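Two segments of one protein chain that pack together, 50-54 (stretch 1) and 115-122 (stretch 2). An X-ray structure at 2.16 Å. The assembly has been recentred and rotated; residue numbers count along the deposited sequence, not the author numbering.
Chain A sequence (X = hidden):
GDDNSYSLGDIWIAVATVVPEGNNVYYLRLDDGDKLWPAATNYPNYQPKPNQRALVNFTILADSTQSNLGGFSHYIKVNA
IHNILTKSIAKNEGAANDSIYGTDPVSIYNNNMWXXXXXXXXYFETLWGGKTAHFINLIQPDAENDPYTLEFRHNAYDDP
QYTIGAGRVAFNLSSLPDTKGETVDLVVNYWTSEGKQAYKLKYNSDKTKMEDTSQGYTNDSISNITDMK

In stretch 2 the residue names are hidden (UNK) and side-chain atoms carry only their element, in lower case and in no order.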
# COMPACT_ATOMS: atom_id res chain seq x y z
N PRO A 50 2.91 -1.74 14.50
CA PRO A 50 1.70 -0.99 14.16
C PRO A 50 1.74 -0.55 12.70
O PRO A 50 2.79 -0.22 12.19
CB PRO A 50 1.80 0.25 15.09
CG PRO A 50 3.29 0.45 15.22
CD PRO A 50 3.83 -0.96 15.35
N ASN A 51 0.60 -0.58 12.04
CA ASN A 51 0.47 -0.00 10.69
C ASN A 51 1.39 -0.62 9.61
O ASN A 51 2.04 0.08 8.84
CB ASN A 51 0.66 1.50 10.81
CG ASN A 51 -0.20 2.09 11.92
OD1 ASN A 51 0.31 2.55 12.94
ND2 ASN A 51 -1.51 2.00 11.75
N GLN A 52 1.44 -1.94 9.59
CA GLN A 52 2.33 -2.70 8.72
C GLN A 52 1.43 -3.67 7.99
O GLN A 52 0.59 -4.31 8.62
CB GLN A 52 3.34 -3.46 9.58
CG GLN A 52 4.19 -4.43 8.87
CD GLN A 52 5.17 -3.78 7.93
OE1 GLN A 52 5.99 -3.00 8.35
NE2 GLN A 52 5.11 -4.14 6.66
N ARG A 53 1.58 -3.76 6.67
CA ARG A 53 0.83 -4.79 5.92
C ARG A 53 1.76 -5.95 5.62
O ARG A 53 2.99 -5.79 5.64
CB ARG A 53 0.28 -4.22 4.64
CG ARG A 53 -0.58 -3.00 4.83
CD ARG A 53 -1.79 -3.02 3.88
NE ARG A 53 -2.89 -3.75 4.49
CZ ARG A 53 -3.96 -4.20 3.83
NH1 ARG A 53 -4.06 -4.02 2.51
NH2 ARG A 53 -4.91 -4.80 4.49
N ALA A 54 1.18 -7.10 5.32
CA ALA A 54 1.93 -8.31 5.04
C ALA A 54 1.15 -9.18 4.06
O ALA A 54 -0.06 -9.10 3.99
CB ALA A 54 2.22 -9.10 6.31
N UNK A 115 -7.61 0.08 -3.06
CA UNK A 115 -7.78 0.56 -1.70
C UNK A 115 -8.26 -0.57 -0.81
O UNK A 115 -9.19 -1.28 -1.17
c UNK A 115 -9.17 4.15 -2.44
c UNK A 115 -8.76 1.76 -1.60
c UNK A 115 -8.91 2.19 -0.11
c UNK A 115 -8.19 2.97 -2.38
N UNK A 116 -7.58 -0.78 0.31
CA UNK A 116 -7.97 -1.83 1.25
C UNK A 116 -7.48 -1.46 2.64
O UNK A 116 -6.29 -1.10 2.82
N UNK A 117 -8.40 -1.50 3.60
CA UNK A 117 -8.16 -1.19 4.99
C UNK A 117 -7.43 0.18 5.16
O UNK A 117 -6.55 0.30 5.97
o UNK A 117 -6.08 -2.25 7.72
o UNK A 117 -8.21 -1.81 7.83
c UNK A 117 -7.20 -2.13 7.18
c UNK A 117 -7.37 -2.34 5.67
N UNK A 118 -7.83 1.19 4.39
CA UNK A 118 -7.27 2.58 4.50
C UNK A 118 -5.88 2.74 3.87
O UNK A 118 -5.22 3.80 4.00
N UNK A 119 -5.43 1.71 3.16
CA UNK A 119 -4.17 1.78 2.44
C UNK A 119 -4.42 1.78 0.97
O UNK A 119 -5.38 1.18 0.49
c UNK A 119 -2.10 0.41 6.83
c UNK A 119 -3.33 -0.11 6.46
c UNK A 119 -1.25 0.99 5.92
c UNK A 119 -1.62 1.03 4.59
c UNK A 119 -2.87 0.52 4.18
o UNK A 119 -1.75 0.35 8.11
c UNK A 119 -3.30 0.58 2.75
c UNK A 119 -3.70 -0.04 5.13
N UNK A 120 -3.53 2.43 0.24
CA UNK A 120 -3.40 2.20 -1.18
C UNK A 120 -2.37 1.08 -1.35
O UNK A 120 -1.21 1.25 -1.00
c UNK A 120 -1.93 4.45 -4.04
c UNK A 120 -4.13 3.18 -4.11
c UNK A 120 -2.74 3.34 -3.40
c UNK A 120 -2.94 3.46 -1.90
N UNK A 121 -2.78 0.00 -2.00
CA UNK A 121 -2.01 -1.17 -2.23
C UNK A 121 -1.61 -1.25 -3.69
O UNK A 121 -2.44 -1.03 -4.57
n UNK A 121 -4.43 -1.99 -0.10
o UNK A 121 -2.41 -2.81 0.43
c UNK A 121 -3.20 -2.41 -0.41
c UNK A 121 -2.81 -2.39 -1.86
N UNK A 122 -0.35 -1.55 -3.94
CA UNK A 122 0.16 -1.63 -5.25
C UNK A 122 1.00 -2.86 -5.44
O UNK A 122 1.79 -3.21 -4.57
c UNK A 122 1.00 -0.39 -5.62
c UNK A 122 1.46 -0.52 -7.08
c UNK A 122 0.21 0.89 -5.47
c UNK A 122 1.01 2.20 -5.74
O HOH W 1 -3.45 0.42 10.18

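Position 115 carries four side-chain carbons, forked at the first, with one arm two carbons long. That is a beta-branched aliphatic, Ile-115; its CA-to-CB bond points away from stretch 1 and it makes no contact there.

Position 116 has no side-chain atoms, so it is Gly-116. Its backbone O lies over one face of the Arg-53 guanidinium, 3.7 Å from Arg-53 NH1. A CB built here would point toward stretch 1 and sit 3.8 Å from that same NH1, so close to the arginine there is little spare room.

Position 117 shows two carbons, the second bearing two oxygens: a short carboxylate, Asp-117. Its CB is 3.7 Å from Arg-53 NH2. The charges are opposite, yet Asp-117 OD2 stands 4.3 Å from Arg-53 NH2 and well out of the guanidinium plane, so the pair gains from charge alone; both carboxylate oxygens find hydrogen bonds elsewhere in the structure.

Position 118 again lacks a side chain and has a phi of 76°, a value that favours glycine: Gly-118. It touches nothing on stretch 1, but helps form the type I' turn from Gly-116 to position 119, whose ends are tied by paired backbone hydrogen bonds of 3.0 Å, from N of each to O of the other.

Position 119 has one carbon leading to a six-carbon ring that bears an oxygen, hence Tyr-119. Arg-53 CD lies over the ring face, 3.9 Å from its centroid, in a CH-pi contact. At the far end, Tyr-119 OH approaches Asn-51 CA to 3.4 Å, and a water bridges the two side chains, 2.7 Å from Tyr-119 OH and accepting from Asn-51 ND2 at 3.0 Å.

Position 120 has four carbons forked at the second, Leu-120, pointing away and out of contact.

Position 121 has two carbons, the second carrying one oxygen and one nitrogen: Asn-121. Arg-53 NH1 donates to Asn-121 OD1 at 2.9 Å and 156°, with the oxygen near the guanidinium plane, as a good acceptor should be.

Position 122 repeats the pattern of 115, four carbons forked at the first: Ile-122, out of reach.

The rule is one long side chain spanning a gap. Arg-53 and Tyr-119 have CA atoms 9.0 Å apart, too far for backbone pairing, and the arginine fills the space: its methylene covers the aromatic face, while its head meets an in-plane amide oxygen. Along the second strand, Tyr-119 and Asn-121 point toward it, two residues apart, and Leu-120 between them points away.

Stretch 2 115-122: IGDGYLNI
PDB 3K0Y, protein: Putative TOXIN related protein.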